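Local coordinates for aminopeptidase N family protein (Idiomarina loihiensis L2TR, PDB 4FGM) that probably acts as a zinc-dependent aminopeptidase of the M61 family, removing residues from the amino ends of peptides, at residues A[427-430]-A[436-439]; A[389-392]-A[398-401]; A[489-492]-A[497-500]; A[547-552]-A[556-561]. All coordinates share one frame; numbering follows the deposited sequence.

Contact 1 of 4, residues A[427-430]-A[436-439]; sequences WLNQ and ISDF
Asn429 ND2 stands 3.2 Å from Ser437 OG, the nearest polar approach across this junction between the end of one helix and the start of the next. The amide meets the serine broadly: while ND2 faces the hydroxyl, OD1 comes to 3.1 Å from Ser437 CB and also lies close to CA. OD1 is 3.5 Å from Ser437 N, but the angle is too poor for a hydrogen bond, so the asparagine does not cap the helix in the strict sense. Its oxygen may still feel the partial positive charge at the helix start. Ser437 holds OG anti to its own backbone N (chi1 -175°), which carries the hydroxyl to the ND2 side of the amide.

Next to this polar pair the contact turns apolar. Ile436, at the N-cap position of helix 437-445, has no polar side-chain atom with which to cap, and it spends its longer branch on packing. CG1 sits between the backbone N and the carbonyl carbon (chi1 47°), and from there CD1 reaches 3.7 Å from Leu428 CB and 3.8 Å from Leu428 CD1. The side chains of Leu428 and Ile436 are both buried, whereas Asn429 and Ser437 keep some exposure, giving the junction an inner and an outer layer.

The pair illustrates a short helix-loop-helix turn: helix 423-429 stops, seven residues, 430-436, follow, and helix 437-445 begins. Trp427 rests on helix 401-413 and bonds through NE1 to Glu411, while Phe439 packs against Ser386 and Leu387 of helix 378-394.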
loop_
_atom_site.group_PDB
_atom_site.type_symbol
_atom_site.label_atom_id
_atom_site.label_comp_id
_atom_site.label_asym_id
_atom_site.label_seq_id
_atom_site.Cartn_x
_atom_site.Cartn_y
_atom_site.Cartn_z
ATOM N N TRP A 427 -8.429 9.760 -23.500
ATOM C CA TRP A 427 -9.691 9.026 -23.455
ATOM C C TRP A 427 -10.802 9.958 -22.975
ATOM O O TRP A 427 -11.940 9.878 -23.435
ATOM C CB TRP A 427 -9.578 7.831 -22.505
ATOM C CG TRP A 427 -10.748 6.901 -22.560
ATOM C CD1 TRP A 427 -10.920 5.851 -23.413
ATOM C CD2 TRP A 427 -11.924 6.951 -21.743
ATOM N NE1 TRP A 427 -12.131 5.240 -23.178
ATOM C CE2 TRP A 427 -12.765 5.894 -22.158
ATOM C CE3 TRP A 427 -12.347 7.783 -20.699
ATOM C CZ2 TRP A 427 -14.011 5.652 -21.566
ATOM C CZ3 TRP A 427 -13.589 7.539 -20.109
ATOM C CH2 TRP A 427 -14.401 6.481 -20.544
ATOM N N LEU A 428 -10.469 10.847 -22.045
ATOM C CA LEU A 428 -11.448 11.791 -21.525
ATOM C C LEU A 428 -11.636 12.968 -22.485
ATOM O O LEU A 428 -12.742 13.495 -22.619
ATOM C CB LEU A 428 -11.015 12.290 -20.142
ATOM C CG LEU A 428 -11.073 11.245 -19.022
ATOM C CD1 LEU A 428 -10.248 11.704 -17.822
ATOM C CD2 LEU A 428 -12.517 11.007 -18.634
ATOM N N ASN A 429 -10.564 13.372 -23.161
ATOM C CA ASN A 429 -10.646 14.486 -24.103
ATOM C C ASN A 429 -11.418 14.140 -25.378
ATOM O O ASN A 429 -11.785 15.029 -26.150
ATOM C CB ASN A 429 -9.248 14.993 -24.468
ATOM C CG ASN A 429 -8.622 15.822 -23.357
ATOM O OD1 ASN A 429 -9.317 16.290 -22.453
ATOM N ND2 ASN A 429 -7.306 16.018 -23.427
ATOM N N GLN A 430 -11.657 12.851 -25.600
ATOM C CA GLN A 430 -12.402 12.404 -26.768
ATOM C C GLN A 430 -13.730 11.800 -26.319
ATOM O O GLN A 430 -14.332 11.004 -27.039
ATOM C CB GLN A 430 -11.596 11.373 -27.566
ATOM C CG GLN A 430 -10.366 11.919 -28.329
ATOM C CD GLN A 430 -10.719 12.747 -29.571
ATOM O OE1 GLN A 430 -11.660 12.428 -30.305
ATOM N NE2 GLN A 430 -9.942 13.800 -29.823
ATOM N N ILE A 436 -11.986 18.183 -19.507
ATOM C CA ILE A 436 -11.241 18.287 -18.259
ATOM C C ILE A 436 -9.751 18.396 -18.565
ATOM O O ILE A 436 -8.920 18.346 -17.662
ATOM C CB ILE A 436 -11.489 17.052 -17.334
ATOM C CG1 ILE A 436 -11.362 15.747 -18.127
ATOM C CG2 ILE A 436 -12.875 17.138 -16.702
ATOM C CD1 ILE A 436 -9.949 15.391 -18.520
ATOM N N SER A 437 -9.434 18.560 -19.846
ATOM C CA SER A 437 -8.057 18.654 -20.319
ATOM C C SER A 437 -7.138 19.631 -19.585
ATOM O O SER A 437 -6.103 19.224 -19.049
ATOM C CB SER A 437 -8.038 18.987 -21.813
ATOM O OG SER A 437 -6.712 18.960 -22.318
ATOM N N ASP A 438 -7.491 20.912 -19.569
ATOM C CA ASP A 438 -6.637 21.889 -18.899
ATOM C C ASP A 438 -6.429 21.549 -17.434
ATOM O O ASP A 438 -5.314 21.638 -16.920
ATOM C CB ASP A 438 -7.209 23.305 -19.027
ATOM C CG ASP A 438 -7.116 23.840 -20.441
ATOM O OD1 ASP A 438 -6.199 23.414 -21.175
ATOM O OD2 ASP A 438 -7.948 24.694 -20.812
ATOM N N PHE A 439 -7.498 21.148 -16.761
ATOM C CA PHE A 439 -7.391 20.804 -15.357
ATOM C C PHE A 439 -6.439 19.640 -15.104
ATOM O O PHE A 439 -5.515 19.749 -14.298
ATOM C CB PHE A 439 -8.754 20.436 -14.787
ATOM C CG PHE A 439 -8.665 19.549 -13.588
ATOM C CD1 PHE A 439 -8.280 20.059 -12.352
ATOM C CD2 PHE A 439 -8.900 18.184 -13.709
ATOM C CE1 PHE A 439 -8.112 19.216 -11.250
ATOM C CE2 PHE A 439 -8.736 17.329 -12.617
ATOM C CZ PHE A 439 -8.346 17.847 -11.383
#

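Contact 2 of 4, residues A[389-392]-A[398-401]; sequences LMLR and KLTL
Arg392 lays one face of its guanidinium under the methyl group of Thr400: CG2 stands over the centre of the flat group, 3.6 Å from CZ. The arginine chain runs extended from CG to NE (chi2 177°, chi3 -172°), which carries its head out to the threonine. Its polar rim is engaged by residues outside the two segments. NE makes a salt bridge to Asp388 OD1, one turn earlier on helix 378-394, and the same carboxylate oxygen accepts the backbone N of Leu401. One acidic atom thus ties the arginine to the first residue of the following helix, which probably holds the guanidinium in place under the methyl.

The threonine divides its two branches between two tasks. With chi1 at 58°, OG1 is turned to the start of helix 401-413, where it bonds to Arg403 N as an N-cap, while CG2 is left to face the arginine. This is a tight helix-loop-helix connection, in which the loop residue that starts the second helix also packs on the last turns of the first.

On the other flank Leu391 points toward the loop, and its CG lies 3.9 Å from Leu399 CD2, both leucines also touching Val404. Where the backbones draw together, Leu391 O and Leu399 O are 3.4 Å apart; as two acceptors they cannot bond to each other. Ser395 OG serves this stretch, hydrogen-bonded both to Leu391 O and to Leu399 N. Leu401, for its part, is buried against Met309, Tyr312 and Phe313 of helix 308-320.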
loop_
_atom_site.group_PDB
_atom_site.type_symbol
_atom_site.label_atom_id
_atom_site.label_comp_id
_atom_site.label_asym_id
_atom_site.label_seq_id
_atom_site.Cartn_x
_atom_site.Cartn_y
_atom_site.Cartn_z
ATOM N N LEU A 389 -16.304 14.772 -9.449
ATOM C CA LEU A 389 -17.189 15.918 -9.293
ATOM C C LEU A 389 -17.371 16.681 -10.602
ATOM O O LEU A 389 -18.482 17.077 -10.951
ATOM C CB LEU A 389 -16.643 16.841 -8.200
ATOM C CG LEU A 389 -17.214 16.655 -6.784
ATOM C CD1 LEU A 389 -17.648 15.224 -6.541
ATOM C CD2 LEU A 389 -16.173 17.085 -5.772
HETATM N N MSE A 390 -16.278 16.877 -11.330
HETATM C CA MSE A 390 -16.333 17.589 -12.596
HETATM C C MSE A 390 -17.170 16.850 -13.640
HETATM O O MSE A 390 -18.012 17.451 -14.306
HETATM C CB MSE A 390 -14.925 17.816 -13.124
HETATM C CG MSE A 390 -14.171 18.894 -12.370
HETATM SE SE MSE A 390 -12.349 19.064 -12.968
HETATM C CE MSE A 390 -12.625 20.116 -14.571
ATOM N N LEU A 391 -16.933 15.550 -13.777
ATOM C CA LEU A 391 -17.670 14.733 -14.730
ATOM C C LEU A 391 -19.163 14.728 -14.403
ATOM O O LEU A 391 -20.004 14.685 -15.298
ATOM C CB LEU A 391 -17.129 13.298 -14.716
ATOM C CG LEU A 391 -16.075 12.884 -15.751
ATOM C CD1 LEU A 391 -15.191 14.049 -16.140
ATOM C CD2 LEU A 391 -15.250 11.752 -15.172
ATOM N N ARG A 392 -19.494 14.776 -13.119
ATOM C CA ARG A 392 -20.890 14.768 -12.718
ATOM C C ARG A 392 -21.592 16.055 -13.130
ATOM O O ARG A 392 -22.686 16.015 -13.684
ATOM C CB ARG A 392 -21.007 14.549 -11.205
ATOM C CG ARG A 392 -20.545 13.163 -10.764
ATOM C CD ARG A 392 -20.594 12.988 -9.260
ATOM N NE ARG A 392 -19.984 11.727 -8.844
ATOM C CZ ARG A 392 -20.610 10.787 -8.137
ATOM N NH1 ARG A 392 -21.875 10.956 -7.760
ATOM N NH2 ARG A 392 -19.968 9.679 -7.796
ATOM N N LYS A 398 -24.799 12.190 -14.968
ATOM C CA LYS A 398 -25.014 10.939 -15.677
ATOM C C LYS A 398 -23.739 10.120 -15.787
ATOM O O LYS A 398 -23.789 8.893 -15.882
ATOM C CB LYS A 398 -25.608 11.204 -17.066
ATOM C CG LYS A 398 -27.041 11.704 -16.995
ATOM C CD LYS A 398 -27.854 10.832 -16.039
ATOM C CE LYS A 398 -29.083 11.553 -15.512
ATOM N NZ LYS A 398 -29.631 10.876 -14.300
ATOM N N LEU A 399 -22.599 10.804 -15.757
ATOM C CA LEU A 399 -21.306 10.139 -15.850
ATOM C C LEU A 399 -20.515 10.349 -14.563
ATOM O O LEU A 399 -20.251 11.486 -14.173
ATOM C CB LEU A 399 -20.510 10.702 -17.028
ATOM C CG LEU A 399 -19.111 10.135 -17.257
ATOM C CD1 LEU A 399 -19.220 8.719 -17.800
ATOM C CD2 LEU A 399 -18.353 11.017 -18.234
ATOM N N THR A 400 -20.149 9.252 -13.903
ATOM C CA THR A 400 -19.365 9.321 -12.670
ATOM C C THR A 400 -17.964 8.791 -12.962
ATOM O O THR A 400 -17.742 8.169 -14.001
ATOM C CB THR A 400 -19.981 8.453 -11.545
ATOM O OG1 THR A 400 -20.082 7.095 -11.989
ATOM C CG2 THR A 400 -21.350 8.970 -11.148
ATOM N N LEU A 401 -17.017 9.048 -12.059
ATOM C CA LEU A 401 -15.656 8.545 -12.243
ATOM C C LEU A 401 -15.712 7.018 -12.168
ATOM O O LEU A 401 -14.942 6.323 -12.843
ATOM C CB LEU A 401 -14.705 9.084 -11.159
ATOM C CG LEU A 401 -13.274 8.511 -11.133
ATOM C CD1 LEU A 401 -12.523 8.846 -12.420
ATOM C CD2 LEU A 401 -12.530 9.065 -9.928
#

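Contact 3 of 4, residues A[489-492]-A[497-500]; sequences AKYK and GLDV
Lys492 and Asp499 satisfy each other through their main chains. Lys492 N gives a hydrogen bond to Asp499 O at 2.7 Å, and Asp499 N returns one to Lys492 O at 2.8 Å. Each carbonyl has more than one visitor. A water donates to Lys492 O at 2.6 Å and gives its second hydrogen to Asp499 OD2 at 2.9 Å, linking the carboxylate to the opposite strand; Asp499 O also receives a CA-H contact from Tyr491 CA at 3.1 Å.

The two strands form the beta hairpin 489-494/497-503, in what is probably a PDZ domain; the segments 489-492 and 497-500 run at 126° to each other, a strong twist. Tyr491 and Val500 make a non-hydrogen-bonded pair, so their amides look outward: Tyr491 N finds Asn472 OD1, and Val500 bonds by its backbone to Gly517 and Asp518. Leu498 similarly pairs by its main chain with Ile520 of strand 519-523.

On the face that carries Tyr491 and Val500, CG of Tyr491 lies between its backbone N and carbonyl carbon (chi1 58°), and the ring lies alongside Leu498, whose CD1 covers one ring face while CD2 comes to 4.1 Å from Tyr491 CE1. Val533 of helix 533-537 touches both side chains.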
loop_
_atom_site.group_PDB
_atom_site.type_symbol
_atom_site.label_atom_id
_atom_site.label_comp_id
_atom_site.label_asym_id
_atom_site.label_seq_id
_atom_site.Cartn_x
_atom_site.Cartn_y
_atom_site.Cartn_z
ATOM N N ALA A 489 6.665 21.343 13.018
ATOM C CA ALA A 489 7.450 20.119 13.031
ATOM C C ALA A 489 6.704 18.984 13.726
ATOM O O ALA A 489 6.025 19.194 14.733
ATOM C CB ALA A 489 8.788 20.365 13.740
ATOM N N LYS A 490 6.830 17.776 13.194
ATOM C CA LYS A 490 6.184 16.629 13.815
ATOM C C LYS A 490 7.133 16.063 14.867
ATOM O O LYS A 490 8.347 16.191 14.744
ATOM C CB LYS A 490 5.859 15.557 12.775
ATOM C CG LYS A 490 4.647 15.861 11.911
ATOM C CD LYS A 490 4.364 14.710 10.967
ATOM C CE LYS A 490 4.156 13.413 11.733
ATOM N NZ LYS A 490 4.023 12.246 10.822
ATOM N N TYR A 491 6.581 15.442 15.904
ATOM C CA TYR A 491 7.405 14.879 16.952
ATOM C C TYR A 491 6.725 13.742 17.686
ATOM O O TYR A 491 5.505 13.577 17.619
ATOM C CB TYR A 491 7.803 15.973 17.945
ATOM C CG TYR A 491 6.644 16.687 18.607
ATOM C CD1 TYR A 491 6.013 16.152 19.733
ATOM C CD2 TYR A 491 6.162 17.894 18.095
ATOM C CE1 TYR A 491 4.926 16.805 20.332
ATOM C CE2 TYR A 491 5.081 18.550 18.682
ATOM C CZ TYR A 491 4.469 18.005 19.796
ATOM O OH TYR A 491 3.405 18.661 20.374
ATOM N N LYS A 492 7.539 12.957 18.377
ATOM C CA LYS A 492 7.071 11.833 19.168
ATOM C C LYS A 492 7.387 12.194 20.619
ATOM O O LYS A 492 8.559 12.255 21.011
ATOM C CB LYS A 492 7.811 10.557 18.742
ATOM C CG LYS A 492 7.663 9.374 19.684
ATOM C CD LYS A 492 6.213 9.036 19.952
ATOM C CE LYS A 492 6.108 7.895 20.951
ATOM N NZ LYS A 492 4.860 7.991 21.761
ATOM N N GLY A 497 11.206 13.359 26.574
ATOM C CA GLY A 497 11.292 14.522 25.713
ATOM C C GLY A 497 10.491 14.374 24.432
ATOM O O GLY A 497 9.715 13.436 24.278
ATOM N N LEU A 498 10.691 15.308 23.509
ATOM C CA LEU A 498 9.988 15.302 22.232
ATOM C C LEU A 498 10.965 14.955 21.105
ATOM O O LEU A 498 11.802 15.782 20.738
ATOM C CB LEU A 498 9.381 16.687 21.966
ATOM C CG LEU A 498 8.606 17.391 23.089
ATOM C CD1 LEU A 498 8.142 18.758 22.601
ATOM C CD2 LEU A 498 7.420 16.543 23.526
ATOM N N ASP A 499 10.873 13.739 20.571
ATOM C CA ASP A 499 11.750 13.335 19.475
ATOM C C ASP A 499 11.221 13.901 18.158
ATOM O O ASP A 499 10.133 13.550 17.711
ATOM C CB ASP A 499 11.854 11.809 19.403
ATOM C CG ASP A 499 12.904 11.257 20.353
ATOM O OD1 ASP A 499 14.103 11.554 20.155
ATOM O OD2 ASP A 499 12.536 10.537 21.302
ATOM N N VAL A 500 11.996 14.788 17.546
ATOM C CA VAL A 500 11.587 15.421 16.300
ATOM C C VAL A 500 11.639 14.482 15.085
ATOM O O VAL A 500 12.671 13.869 14.785
ATOM C CB VAL A 500 12.446 16.687 16.041
ATOM C CG1 VAL A 500 11.997 17.382 14.770
ATOM C CG2 VAL A 500 12.317 17.637 17.226
HETATM O O HOH W 1 9.788 10.409 22.304
#

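Contact 4 of 4, residues A[547-552]-A[556-561]; sequences TIHAFR and LMTLEL
Thr547 brings its methyl CG2 to 3.8 Å from Thr558 CG2, while its CA makes a CA-H contact to Leu559 O. Next, Ile548 exchanges two backbone hydrogen bonds with Leu559: its N reaches Leu559 O at 2.6 Å, and its O accepts Leu559 N. Its side chain turns to the opposite face, where CG1 lies 3.8 Å from Leu561 CB. His549 returns to the threonine side and runs beside Thr558, with CD2 3.6 Å from OG1; beyond the strand its ring meets that of His525. Ala550 repeats the double exchange, taking Met557 N on its O at 2.6 Å and giving its own N to Met557 O. At Phe551 the packing becomes a CH-pi contact: Leu556 CD1 sits 3.8 Å from the ring centroid, only 7° off the normal. Arg552 bends at chi3 (-54°) and spreads one guanidinium face against the selenium of Met557, a selenomethionine, with CZ 3.6 Å from SE; the charge itself is met by Asp518 through NH2, which also bonds to Gly513 O. Alternating pairs in unbroken register mark antiparallel strands, and the short turn joining 545-552 to 555-562 makes them a beta hairpin, on one side of the probable PDZ domain's sheet.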
loop_
_atom_site.group_PDB
_atom_site.type_symbol
_atom_site.label_atom_id
_atom_site.label_comp_id
_atom_site.label_asym_id
_atom_site.label_seq_id
_atom_site.Cartn_x
_atom_site.Cartn_y
_atom_site.Cartn_z
ATOM N N THR A 547 13.277 30.006 24.806
ATOM C CA THR A 547 14.516 29.291 24.598
ATOM C C THR A 547 14.180 27.808 24.531
ATOM O O THR A 547 13.328 27.325 25.275
ATOM C CB THR A 547 15.498 29.573 25.748
ATOM O OG1 THR A 547 15.859 30.957 25.718
ATOM C CG2 THR A 547 16.759 28.723 25.611
ATOM N N ILE A 548 14.825 27.094 23.616
ATOM C CA ILE A 548 14.583 25.667 23.477
ATOM C C ILE A 548 15.883 24.946 23.778
ATOM O O ILE A 548 16.942 25.361 23.307
ATOM C CB ILE A 548 14.187 25.274 22.035
ATOM C CG1 ILE A 548 12.917 26.008 21.596
ATOM C CG2 ILE A 548 14.037 23.746 21.948
ATOM C CD1 ILE A 548 11.686 25.648 22.369
ATOM N N HIS A 549 15.812 23.883 24.570
ATOM C CA HIS A 549 16.999 23.101 24.864
ATOM C C HIS A 549 16.751 21.753 24.212
ATOM O O HIS A 549 15.745 21.093 24.500
ATOM C CB HIS A 549 17.207 22.921 26.367
ATOM C CG HIS A 549 17.688 24.153 27.062
ATOM N ND1 HIS A 549 16.833 25.054 27.661
ATOM C CD2 HIS A 549 18.938 24.639 27.256
ATOM C CE1 HIS A 549 17.534 26.038 28.194
ATOM N NE2 HIS A 549 18.815 25.810 27.963
ATOM N N ALA A 550 17.651 21.341 23.331
ATOM C CA ALA A 550 17.458 20.081 22.653
ATOM C C ALA A 550 18.774 19.434 22.337
ATOM O O ALA A 550 19.792 20.093 22.148
ATOM C CB ALA A 550 16.667 20.299 21.381
ATOM N N PHE A 551 18.739 18.121 22.287
ATOM C CA PHE A 551 19.929 17.352 21.979
ATOM C C PHE A 551 20.029 16.982 20.516
ATOM O O PHE A 551 19.008 16.533 19.921
ATOM C CB PHE A 551 19.938 16.036 22.738
ATOM C CG PHE A 551 20.415 16.140 24.134
ATOM C CD1 PHE A 551 21.754 16.416 24.389
ATOM C CD2 PHE A 551 19.539 15.945 25.202
ATOM C CE1 PHE A 551 22.222 16.500 25.690
ATOM C CE2 PHE A 551 19.991 16.027 26.507
ATOM C CZ PHE A 551 21.335 16.301 26.757
ATOM N N ARG A 552 21.196 17.215 19.903
ATOM C CA ARG A 552 21.371 16.770 18.518
ATOM C C ARG A 552 22.444 15.707 18.853
ATOM O O ARG A 552 23.571 16.038 19.307
ATOM C CB ARG A 552 21.943 17.842 17.583
ATOM C CG ARG A 552 22.337 17.189 16.240
ATOM C CD ARG A 552 22.323 18.220 15.125
ATOM N NE ARG A 552 21.030 18.906 15.090
ATOM C CZ ARG A 552 20.865 20.137 14.609
ATOM N NH1 ARG A 552 21.916 20.818 14.113
ATOM N NH2 ARG A 552 19.668 20.713 14.653
ATOM N N LEU A 556 24.010 19.084 23.539
ATOM C CA LEU A 556 22.876 19.883 23.987
ATOM C C LEU A 556 22.920 21.248 23.322
ATOM O O LEU A 556 23.909 21.969 23.419
ATOM C CB LEU A 556 22.890 20.089 25.511
ATOM C CG LEU A 556 21.643 20.859 25.991
ATOM C CD1 LEU A 556 20.408 19.980 25.824
ATOM C CD2 LEU A 556 21.793 21.269 27.444
HETATM N N MSE A 557 21.846 21.594 22.633
HETATM C CA MSE A 557 21.764 22.879 21.963
HETATM C C MSE A 557 20.859 23.806 22.760
HETATM O O MSE A 557 19.846 23.374 23.310
HETATM C CB MSE A 557 21.181 22.723 20.551
HETATM C CG MSE A 557 21.965 21.819 19.622
HETATM SE SE MSE A 557 21.079 21.670 17.887
HETATM C CE MSE A 557 19.456 20.792 18.460
ATOM N N THR A 558 21.240 25.075 22.824
ATOM C CA THR A 558 20.445 26.087 23.504
ATOM C C THR A 558 20.020 26.989 22.356
ATOM O O THR A 558 20.812 27.783 21.851
ATOM C CB THR A 558 21.287 26.879 24.517
ATOM O OG1 THR A 558 21.794 25.979 25.504
ATOM C CG2 THR A 558 20.453 27.943 25.204
ATOM N N LEU A 559 18.768 26.845 21.939
ATOM C CA LEU A 559 18.241 27.605 20.816
ATOM C C LEU A 559 17.175 28.628 21.194
ATOM O O LEU A 559 16.521 28.526 22.233
ATOM C CB LEU A 559 17.643 26.634 19.791
ATOM C CG LEU A 559 18.534 25.468 19.343
ATOM C CD1 LEU A 559 17.743 24.483 18.496
ATOM C CD2 LEU A 559 19.707 26.014 18.556
ATOM N N GLU A 560 17.012 29.622 20.329
ATOM C CA GLU A 560 15.998 30.645 20.524
ATOM C C GLU A 560 14.928 30.416 19.456
ATOM O O GLU A 560 15.236 30.272 18.271
ATOM C CB GLU A 560 16.593 32.053 20.383
ATOM C CG GLU A 560 15.529 33.136 20.197
ATOM C CD GLU A 560 16.080 34.557 20.261
ATOM O OE1 GLU A 560 16.494 34.990 21.359
ATOM O OE2 GLU A 560 16.093 35.241 19.213
ATOM N N LEU A 561 13.673 30.362 19.878
ATOM C CA LEU A 561 12.585 30.153 18.936
ATOM C C LEU A 561 11.478 31.201 19.071
ATOM O O LEU A 561 11.048 31.551 20.178
ATOM C CB LEU A 561 12.011 28.737 19.118
ATOM C CG LEU A 561 10.821 28.306 18.258
ATOM C CD1 LEU A 561 10.769 26.791 18.209
ATOM C CD2 LEU A 561 9.515 28.877 18.822
#

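The four contacts fall into two pairs. Contacts 1 and 2 lie with centres 13 Å apart in the helical region and touch directly: Met390 SE, on the first segment of contact 2, is 3.6 Å from Phe439 CD2, and its CE is 3.7 Å from Ile436 CG2, so helix 378-394, which takes part in contact 2, also packs on the second segment of contact 1. Contacts 3 and 4 are hairpins of one antiparallel sheet, also 13 Å between centres but with nearest atoms about 7 Å apart, strand 519-523 bonding to both. The pairs stand far from each other, 42 to 53 Å between centres. All four lie away from the zinc site of His273, His277 and Glu307, where maleic acid is bound.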